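Local coordinates for protein agmatinase (Deinococcus radiodurans, PDB 1WOH) that probably hydrolyses agmatine to putrescine and urea, as a manganese-dependent member of the arginase (ureohydrolase) family, at residues A54-P64 / E286-M294; D143-T151 / A190-I201. All coordinates share one frame; numbering follows the deposited sequence.

Contacts 1 and 2 illustrate how parts of an arginase-type alpha/beta fold can lie at different distances from one dinuclear manganese site. Their centres lie 30 Å apart on opposite sides of the middle of the chain, and their nearest atoms remain about 10 Å from each other. Contact 2 includes part of the site, since the 143-151 loop carries the manganese ligands Asp143, His145 and Asp147 and is packed against the 190-201 segment. Contact 1 joins two helices at a remove from the metals: the side chain of Met289 is about 8 Å from that of the ligand Asp229. Along the chain, both segments of contact 2 fall between those of contact 1.

Contact 1. Residues A54-P64 / E286-M294; sequences ALREASLRSVP and ELLMARLVM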
loop_
_atom_site.group_PDB
_atom_site.type_symbol
_atom_site.label_atom_id
_atom_site.label_comp_id
_atom_site.label_asym_id
_atom_site.label_seq_id
_atom_site.Cartn_x
_atom_site.Cartn_y
_atom_site.Cartn_z
ATOM N N ALA A 54 -11.246 4.184 -12.984
ATOM C CA ALA A 54 -10.437 2.974 -12.972
ATOM C C ALA A 54 -10.897 1.989 -14.043
ATOM O O ALA A 54 -10.079 1.307 -14.667
ATOM C CB ALA A 54 -10.502 2.318 -11.605
ATOM N N LEU A 55 -12.207 1.915 -14.259
ATOM C CA LEU A 55 -12.752 1.001 -15.259
ATOM C C LEU A 55 -12.344 1.415 -16.668
ATOM O O LEU A 55 -12.094 0.561 -17.516
ATOM C CB LEU A 55 -14.277 0.926 -15.136
ATOM C CG LEU A 55 -14.743 0.059 -13.954
ATOM C CD1 LEU A 55 -16.206 0.334 -13.624
ATOM C CD2 LEU A 55 -14.532 -1.414 -14.299
ATOM N N ARG A 56 -12.289 2.722 -16.923
ATOM C CA ARG A 56 -11.872 3.219 -18.231
ATOM C C ARG A 56 -10.403 2.856 -18.437
ATOM O O ARG A 56 -10.022 2.302 -19.471
ATOM C CB ARG A 56 -12.052 4.739 -18.321
ATOM C CG ARG A 56 -13.511 5.195 -18.327
ATOM C CD ARG A 56 -13.625 6.706 -18.503
ATOM N NE ARG A 56 -14.990 7.106 -18.834
ATOM C CZ ARG A 56 -15.870 7.606 -17.973
ATOM N NH1 ARG A 56 -15.543 7.786 -16.692
ATOM N NH2 ARG A 56 -17.087 7.933 -18.396
ATOM N N GLU A 57 -9.576 3.166 -17.446
ATOM C CA GLU A 57 -8.159 2.846 -17.535
ATOM C C GLU A 57 -7.984 1.349 -17.786
ATOM O O GLU A 57 -7.226 0.942 -18.671
ATOM C CB GLU A 57 -7.446 3.244 -16.237
ATOM C CG GLU A 57 -7.515 4.733 -15.935
ATOM C CD GLU A 57 -6.985 5.087 -14.551
ATOM O OE1 GLU A 57 -6.973 6.287 -14.215
ATOM O OE2 GLU A 57 -6.587 4.173 -13.799
ATOM N N ALA A 58 -8.699 0.527 -17.024
ATOM C CA ALA A 58 -8.585 -0.922 -17.182
ATOM C C ALA A 58 -9.123 -1.434 -18.521
ATOM O O ALA A 58 -8.672 -2.468 -19.017
ATOM C CB ALA A 58 -9.300 -1.631 -16.033
ATOM N N SER A 59 -10.080 -0.720 -19.103
ATOM C CA SER A 59 -10.660 -1.151 -20.372
ATOM C C SER A 59 -9.678 -1.032 -21.532
ATOM O O SER A 59 -9.906 -1.609 -22.599
ATOM C CB SER A 59 -11.925 -0.354 -20.693
ATOM O OG SER A 59 -11.620 0.969 -21.082
ATOM N N LEU A 60 -8.593 -0.289 -21.329
ATOM C CA LEU A 60 -7.598 -0.142 -22.385
ATOM C C LEU A 60 -6.873 -1.472 -22.582
ATOM O O LEU A 60 -6.154 -1.658 -23.560
ATOM C CB LEU A 60 -6.607 0.979 -22.049
ATOM C CG LEU A 60 -7.257 2.361 -21.887
ATOM C CD1 LEU A 60 -6.178 3.430 -21.767
ATOM C CD2 LEU A 60 -8.157 2.652 -23.078
ATOM N N ARG A 61 -7.074 -2.397 -21.648
ATOM C CA ARG A 61 -6.486 -3.727 -21.737
ATOM C C ARG A 61 -7.475 -4.638 -22.459
ATOM O O ARG A 61 -7.195 -5.817 -22.683
ATOM C CB ARG A 61 -6.209 -4.288 -20.340
ATOM C CG ARG A 61 -4.874 -3.884 -19.746
ATOM C CD ARG A 61 -3.782 -4.868 -20.134
ATOM N NE ARG A 61 -3.685 -5.043 -21.578
ATOM C CZ ARG A 61 -2.770 -5.793 -22.185
ATOM N NH1 ARG A 61 -1.860 -6.444 -21.471
ATOM N NH2 ARG A 61 -2.762 -5.890 -23.509
ATOM N N SER A 62 -8.633 -4.083 -22.816
ATOM C CA SER A 62 -9.687 -4.834 -23.500
ATOM C C SER A 62 -10.379 -4.024 -24.601
ATOM O O SER A 62 -11.606 -3.893 -24.611
ATOM C CB SER A 62 -10.739 -5.299 -22.488
ATOM O OG SER A 62 -10.168 -6.134 -21.494
ATOM N N VAL A 63 -9.596 -3.481 -25.526
ATOM C CA VAL A 63 -10.151 -2.692 -26.617
ATOM C C VAL A 63 -10.659 -3.621 -27.721
ATOM O O VAL A 63 -9.922 -4.477 -28.210
ATOM C CB VAL A 63 -9.091 -1.736 -27.205
ATOM C CG1 VAL A 63 -9.708 -0.888 -28.305
ATOM C CG2 VAL A 63 -8.526 -0.849 -26.103
ATOM N N PRO A 64 -11.927 -3.453 -28.131
ATOM C CA PRO A 64 -12.553 -4.271 -29.176
ATOM C C PRO A 64 -12.049 -3.914 -30.571
ATOM O O PRO A 64 -11.468 -2.850 -30.770
ATOM C CB PRO A 64 -14.030 -3.951 -29.008
ATOM C CG PRO A 64 -13.985 -2.483 -28.683
ATOM C CD PRO A 64 -12.865 -2.420 -27.650
ATOM N N GLU A 286 -10.323 -4.000 -10.988
ATOM C CA GLU A 286 -10.787 -3.194 -12.114
ATOM C C GLU A 286 -10.441 -3.833 -13.452
ATOM O O GLU A 286 -11.189 -3.701 -14.424
ATOM C CB GLU A 286 -10.233 -1.760 -12.057
ATOM C CG GLU A 286 -8.725 -1.630 -11.938
ATOM C CD GLU A 286 -8.282 -1.386 -10.506
ATOM O OE1 GLU A 286 -7.433 -0.495 -10.299
ATOM O OE2 GLU A 286 -8.778 -2.087 -9.592
ATOM N N LEU A 287 -9.313 -4.532 -13.507
ATOM C CA LEU A 287 -8.917 -5.190 -14.745
ATOM C C LEU A 287 -9.925 -6.271 -15.116
ATOM O O LEU A 287 -10.412 -6.310 -16.251
ATOM C CB LEU A 287 -7.513 -5.782 -14.600
ATOM C CG LEU A 287 -6.423 -4.704 -14.679
ATOM C CD1 LEU A 287 -5.067 -5.273 -14.288
ATOM C CD2 LEU A 287 -6.387 -4.148 -16.104
ATOM N N LEU A 288 -10.258 -7.128 -14.154
ATOM C CA LEU A 288 -11.216 -8.191 -14.383
ATOM C C LEU A 288 -12.627 -7.689 -14.643
ATOM O O LEU A 288 -13.332 -8.239 -15.487
ATOM C CB LEU A 288 -11.239 -9.163 -13.204
ATOM C CG LEU A 288 -10.305 -10.368 -13.354
ATOM C CD1 LEU A 288 -8.878 -9.888 -13.584
ATOM C CD2 LEU A 288 -10.400 -11.255 -12.121
ATOM N N MET A 289 -13.051 -6.653 -13.924
ATOM C CA MET A 289 -14.400 -6.134 -14.128
ATOM C C MET A 289 -14.573 -5.373 -15.440
ATOM O O MET A 289 -15.671 -5.334 -15.999
ATOM C CB MET A 289 -14.824 -5.279 -12.936
ATOM C CG MET A 289 -15.066 -6.095 -11.670
ATOM S SD MET A 289 -16.379 -7.372 -11.780
ATOM C CE MET A 289 -17.301 -6.833 -13.210
ATOM N N ALA A 290 -13.503 -4.761 -15.939
ATOM C CA ALA A 290 -13.589 -4.068 -17.220
ATOM C C ALA A 290 -13.741 -5.154 -18.290
ATOM O O ALA A 290 -14.498 -4.997 -19.255
ATOM C CB ALA A 290 -12.329 -3.254 -17.476
ATOM N N ARG A 291 -13.024 -6.263 -18.112
ATOM C CA ARG A 291 -13.113 -7.357 -19.070
ATOM C C ARG A 291 -14.511 -7.966 -19.042
ATOM O O ARG A 291 -15.063 -8.329 -20.081
ATOM C CB ARG A 291 -12.087 -8.452 -18.768
ATOM C CG ARG A 291 -12.145 -9.560 -19.810
ATOM C CD ARG A 291 -11.395 -10.810 -19.416
ATOM N NE ARG A 291 -12.142 -11.985 -19.859
ATOM C CZ ARG A 291 -11.621 -13.195 -20.019
ATOM N NH1 ARG A 291 -10.334 -13.405 -19.783
ATOM N NH2 ARG A 291 -12.401 -14.199 -20.397
ATOM N N LEU A 292 -15.084 -8.088 -17.850
ATOM C CA LEU A 292 -16.420 -8.654 -17.730
ATOM C C LEU A 292 -17.400 -7.835 -18.562
ATOM O O LEU A 292 -18.262 -8.390 -19.245
ATOM C CB LEU A 292 -16.898 -8.660 -16.267
ATOM C CG LEU A 292 -18.203 -9.441 -16.071
ATOM C CD1 LEU A 292 -17.859 -10.908 -15.818
ATOM C CD2 LEU A 292 -18.993 -8.911 -14.883
ATOM N N VAL A 293 -17.279 -6.511 -18.501
ATOM C CA VAL A 293 -18.185 -5.660 -19.263
ATOM C C VAL A 293 -17.984 -5.908 -20.752
ATOM O O VAL A 293 -18.955 -6.092 -21.495
ATOM C CB VAL A 293 -17.958 -4.158 -18.964
ATOM C CG1 VAL A 293 -18.797 -3.306 -19.910
ATOM C CG2 VAL A 293 -18.349 -3.846 -17.513
ATOM N N MET A 294 -16.726 -5.938 -21.183
ATOM C CA MET A 294 -16.435 -6.158 -22.596
ATOM C C MET A 294 -16.854 -7.549 -23.065
ATOM O O MET A 294 -17.373 -7.700 -24.175
ATOM C CB MET A 294 -14.940 -5.944 -22.893
ATOM C CG MET A 294 -14.460 -4.495 -22.760
ATOM S SD MET A 294 -15.530 -3.268 -23.533
ATOM C CE MET A 294 -15.314 -3.689 -25.305
HETATM O O HOH W 1 -9.458 -5.262 -18.951
#
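Ala54 brings its CB against that of Glu286 where helix 51-59 crosses helix 284-302, a helix-helix packing beside the parallel sheet of the arginase fold. The segment axes pass 8.1 Å apart at -75°, consistent with the small side chains of Ala58 and Ala290 at the crossing. Leu55 sets CD2 against the second helix, 4.1 Å from Met289 CB, and the Leu55 side chain also touches Leu272 of strand 266-273. At the middle of the crossing, Ala58 CB sits 3.7 Å from Ala290 CB and also presses on the backbone of Glu286, with Leu287 CD2 at its flank. Ser59 OG donates to Arg56 O at 2.6 Å and is also hydrogen-bonded to the backbone N of Ala16, while Ser59 N borders Ala290 CB. A type I turn from Ser59 to Ser62 then redirects the chain. Within it, CG of Arg61 touches Leu287 CD2, whereas the guanidinium travels on to a weak bond with Ser243 of a second subunit. Ser62 OG donates to a water 2.8 Å away, and that water donates in turn to Ala58 O and Leu287 O, thereby bridging the two segments. Last comes Pro64, met at about a right angle by Met294. Bends at chi2 (-46°) and chi3 (-67°) curl the methionine chain past Ser62 O, leaving CE against the proline ring, 3.6 Å from Pro64 CD.

Contact 2. Residues D143-T151 / A190-I201; sequences DAHLDFTDT and AVAAARARGHTI
The Asp-Ala-His-Leu-Asp metal-binding motif of the arginase family forms this loop, and between and beyond its manganese ligands Leu146 and Phe148 dock on helix 188-196. An Asx turn shapes the start of the motif, with His145 N donating to Asp143 OD1 at 2.9 Å from above the carboxylate plane. Leu146 extends its CG anti to the backbone N (chi1 -174°), which carries CD2 to 3.6 Å from Val191 CA and close to Ala194 CB; its other methyl meets Ile201 CD1. Phe148 lies along the helix: Ala193 CB lies at the ring edge in its plane, 3.9 Å from CE2, and Arg197 CD comes to the edge near CZ at 3.4 Å. Over one face stands His199, its edge turned to the phenylalanine in an offset edge-to-face pair with planes at 63°. A Schellman motif at Gly198 ends the helix and swings the histidine round to this place. Ala190 CB touches Phe148 O, an oxygen also bonded to Arg164. Around this packing, Phe163 and Cys167 of helix 162-169 adjoin the Phe148 side chain, strand 173-181 supports Leu146 through Thr178 and Leu181, and Leu69 of a fourth subunit covers Val191 and Ile201, the latter on strand 200-203.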
loop_
_atom_site.group_PDB
_atom_site.type_symbol
_atom_site.label_atom_id
_atom_site.label_comp_id
_atom_site.label_asym_id
_atom_site.label_seq_id
_atom_site.Cartn_x
_atom_site.Cartn_y
_atom_site.Cartn_z
ATOM N N ASP A 143 -25.299 -10.156 -7.340
ATOM C CA ASP A 143 -25.087 -9.401 -6.108
ATOM C C ASP A 143 -25.007 -10.332 -4.910
ATOM O O ASP A 143 -25.653 -11.384 -4.888
ATOM C CB ASP A 143 -26.307 -8.480 -5.930
ATOM C CG ASP A 143 -26.016 -7.231 -5.133
ATOM O OD1 ASP A 143 -25.149 -7.262 -4.237
ATOM O OD2 ASP A 143 -26.692 -6.209 -5.400
ATOM N N ALA A 144 -24.225 -9.948 -3.907
ATOM C CA ALA A 144 -24.141 -10.732 -2.687
ATOM C C ALA A 144 -25.313 -10.296 -1.807
ATOM O O ALA A 144 -25.735 -11.021 -0.914
ATOM C CB ALA A 144 -22.829 -10.447 -1.962
ATOM N N HIS A 145 -25.830 -9.099 -2.068
ATOM C CA HIS A 145 -26.927 -8.560 -1.266
ATOM C C HIS A 145 -28.198 -8.321 -2.081
ATOM O O HIS A 145 -28.139 -8.060 -3.279
ATOM C CB HIS A 145 -26.464 -7.254 -0.594
ATOM C CG HIS A 145 -25.140 -7.374 0.101
ATOM N ND1 HIS A 145 -23.985 -6.799 -0.390
ATOM C CD2 HIS A 145 -24.781 -8.028 1.231
ATOM C CE1 HIS A 145 -22.974 -7.095 0.409
ATOM N NE2 HIS A 145 -23.431 -7.840 1.400
ATOM N N LEU A 146 -29.356 -8.412 -1.430
ATOM C CA LEU A 146 -30.619 -8.220 -2.136
ATOM C C LEU A 146 -30.863 -6.771 -2.568
ATOM O O LEU A 146 -31.360 -6.522 -3.665
ATOM C CB LEU A 146 -31.787 -8.711 -1.276
ATOM C CG LEU A 146 -33.159 -8.707 -1.959
ATOM C CD1 LEU A 146 -33.159 -9.663 -3.149
ATOM C CD2 LEU A 146 -34.218 -9.113 -0.953
ATOM N N ASP A 147 -30.512 -5.821 -1.704
ATOM C CA ASP A 147 -30.685 -4.395 -1.990
ATOM C C ASP A 147 -32.114 -4.004 -2.401
ATOM O O ASP A 147 -32.330 -3.252 -3.361
ATOM C CB ASP A 147 -29.672 -3.948 -3.054
ATOM C CG ASP A 147 -28.232 -4.055 -2.564
ATOM O OD1 ASP A 147 -28.019 -4.027 -1.333
ATOM O OD2 ASP A 147 -27.308 -4.158 -3.399
ATOM N N PHE A 148 -33.077 -4.516 -1.643
ATOM C CA PHE A 148 -34.495 -4.244 -1.862
ATOM C C PHE A 148 -35.084 -3.699 -0.554
ATOM O O PHE A 148 -36.275 -3.851 -0.276
ATOM C CB PHE A 148 -35.227 -5.534 -2.250
ATOM C CG PHE A 148 -36.566 -5.303 -2.897
ATOM C CD1 PHE A 148 -36.650 -4.660 -4.125
ATOM C CD2 PHE A 148 -37.743 -5.735 -2.281
ATOM C CE1 PHE A 148 -37.885 -4.444 -4.741
ATOM C CE2 PHE A 148 -38.981 -5.523 -2.888
ATOM C CZ PHE A 148 -39.047 -4.874 -4.121
ATOM N N THR A 149 -34.240 -3.059 0.247
ATOM C CA THR A 149 -34.674 -2.511 1.531
ATOM C C THR A 149 -35.430 -1.190 1.377
ATOM O O THR A 149 -35.109 -0.380 0.515
ATOM C CB THR A 149 -33.448 -2.325 2.455
ATOM O OG1 THR A 149 -32.974 -3.616 2.860
ATOM C CG2 THR A 149 -33.798 -1.493 3.687
ATOM N N ASP A 150 -36.453 -0.983 2.202
ATOM C CA ASP A 150 -37.221 0.258 2.143
ATOM C C ASP A 150 -36.392 1.387 2.766
ATOM O O ASP A 150 -35.973 2.315 2.072
ATOM C CB ASP A 150 -38.555 0.097 2.887
ATOM C CG ASP A 150 -39.403 1.357 2.842
ATOM O OD1 ASP A 150 -38.984 2.334 2.183
ATOM O OD2 ASP A 150 -40.490 1.369 3.468
ATOM N N THR A 151 -36.161 1.306 4.076
ATOM C CA THR A 151 -35.361 2.308 4.778
ATOM C C THR A 151 -34.228 1.657 5.565
ATOM O O THR A 151 -34.389 0.576 6.139
ATOM C CB THR A 151 -36.216 3.141 5.768
ATOM O OG1 THR A 151 -37.143 3.954 5.038
ATOM C CG2 THR A 151 -35.334 4.039 6.606
ATOM N N ALA A 190 -37.370 -7.026 3.412
ATOM C CA ALA A 190 -36.955 -6.886 2.022
ATOM C C ALA A 190 -37.073 -8.218 1.286
ATOM O O ALA A 190 -37.577 -8.270 0.165
ATOM C CB ALA A 190 -35.519 -6.371 1.949
ATOM N N VAL A 191 -36.601 -9.292 1.909
ATOM C CA VAL A 191 -36.673 -10.614 1.284
ATOM C C VAL A 191 -38.126 -11.039 1.068
ATOM O O VAL A 191 -38.492 -11.513 -0.008
ATOM C CB VAL A 191 -35.956 -11.682 2.142
ATOM C CG1 VAL A 191 -36.158 -13.068 1.540
ATOM C CG2 VAL A 191 -34.467 -11.363 2.224
ATOM N N ALA A 192 -38.954 -10.853 2.093
ATOM C CA ALA A 192 -40.363 -11.221 2.006
ATOM C C ALA A 192 -41.107 -10.365 0.978
ATOM O O ALA A 192 -41.971 -10.867 0.256
ATOM C CB ALA A 192 -41.022 -11.093 3.378
ATOM N N ALA A 193 -40.783 -9.075 0.912
ATOM C CA ALA A 193 -41.437 -8.196 -0.047
ATOM C C ALA A 193 -41.045 -8.606 -1.462
ATOM O O ALA A 193 -41.883 -8.638 -2.365
ATOM C CB ALA A 193 -41.046 -6.738 0.205
ATOM N N ALA A 194 -39.767 -8.916 -1.658
ATOM C CA ALA A 194 -39.308 -9.326 -2.981
ATOM C C ALA A 194 -40.005 -10.625 -3.395
ATOM O O ALA A 194 -40.454 -10.752 -4.532
ATOM C CB ALA A 194 -37.792 -9.520 -2.983
ATOM N N ARG A 195 -40.098 -11.584 -2.478
ATOM C CA ARG A 195 -40.750 -12.853 -2.795
ATOM C C ARG A 195 -42.241 -12.648 -3.070
ATOM O O ARG A 195 -42.799 -13.249 -3.991
ATOM C CB ARG A 195 -40.580 -13.860 -1.652
ATOM C CG ARG A 195 -39.154 -14.365 -1.456
ATOM C CD ARG A 195 -39.125 -15.507 -0.457
ATOM N NE ARG A 195 -37.772 -15.949 -0.141
ATOM C CZ ARG A 195 -36.946 -16.525 -1.010
ATOM N NH1 ARG A 195 -37.328 -16.733 -2.265
ATOM N NH2 ARG A 195 -35.737 -16.905 -0.616
ATOM N N ALA A 196 -42.882 -11.796 -2.275
ATOM C CA ALA A 196 -44.307 -11.533 -2.433
ATOM C C ALA A 196 -44.631 -10.832 -3.754
ATOM O O ALA A 196 -45.770 -10.887 -4.223
ATOM C CB ALA A 196 -44.825 -10.709 -1.250
ATOM N N ARG A 197 -43.629 -10.181 -4.347
ATOM C CA ARG A 197 -43.778 -9.483 -5.627
ATOM C C ARG A 197 -43.449 -10.427 -6.785
ATOM O O ARG A 197 -43.492 -10.028 -7.953
ATOM C CB ARG A 197 -42.827 -8.283 -5.721
ATOM C CG ARG A 197 -43.150 -7.118 -4.822
ATOM C CD ARG A 197 -42.144 -5.999 -5.037
ATOM N NE ARG A 197 -42.236 -5.421 -6.375
ATOM C CZ ARG A 197 -42.840 -4.270 -6.655
ATOM N NH1 ARG A 197 -43.406 -3.560 -5.690
ATOM N NH2 ARG A 197 -42.879 -3.831 -7.905
ATOM N N GLY A 198 -43.091 -11.662 -6.453
ATOM C CA GLY A 198 -42.767 -12.636 -7.480
ATOM C C GLY A 198 -41.310 -12.625 -7.913
ATOM O O GLY A 198 -40.928 -13.365 -8.822
ATOM N N HIS A 199 -40.489 -11.791 -7.277
ATOM C CA HIS A 199 -39.074 -11.734 -7.647
ATOM C C HIS A 199 -38.423 -13.093 -7.401
ATOM O O HIS A 199 -38.868 -13.872 -6.554
ATOM C CB HIS A 199 -38.346 -10.654 -6.844
ATOM C CG HIS A 199 -38.713 -9.252 -7.231
ATOM N ND1 HIS A 199 -39.772 -8.955 -8.061
ATOM C CD2 HIS A 199 -38.164 -8.063 -6.883
ATOM C CE1 HIS A 199 -39.859 -7.644 -8.210
ATOM N NE2 HIS A 199 -38.893 -7.080 -7.505
ATOM N N THR A 200 -37.363 -13.375 -8.150
ATOM C CA THR A 200 -36.653 -14.642 -8.023
ATOM C C THR A 200 -35.343 -14.438 -7.276
ATOM O O THR A 200 -34.501 -13.638 -7.678
ATOM C CB THR A 200 -36.369 -15.244 -9.410
ATOM O OG1 THR A 200 -37.607 -15.394 -10.116
ATOM C CG2 THR A 200 -35.701 -16.611 -9.282
ATOM N N ILE A 201 -35.191 -15.169 -6.182
ATOM C CA ILE A 201 -34.010 -15.076 -5.342
ATOM C C ILE A 201 -33.193 -16.351 -5.473
ATOM O O ILE A 201 -33.657 -17.431 -5.115
ATOM C CB ILE A 201 -34.428 -14.863 -3.866
ATOM C CG1 ILE A 201 -35.129 -13.510 -3.729
ATOM C CG2 ILE A 201 -33.220 -14.964 -2.950
ATOM C CD1 ILE A 201 -35.522 -13.156 -2.301
#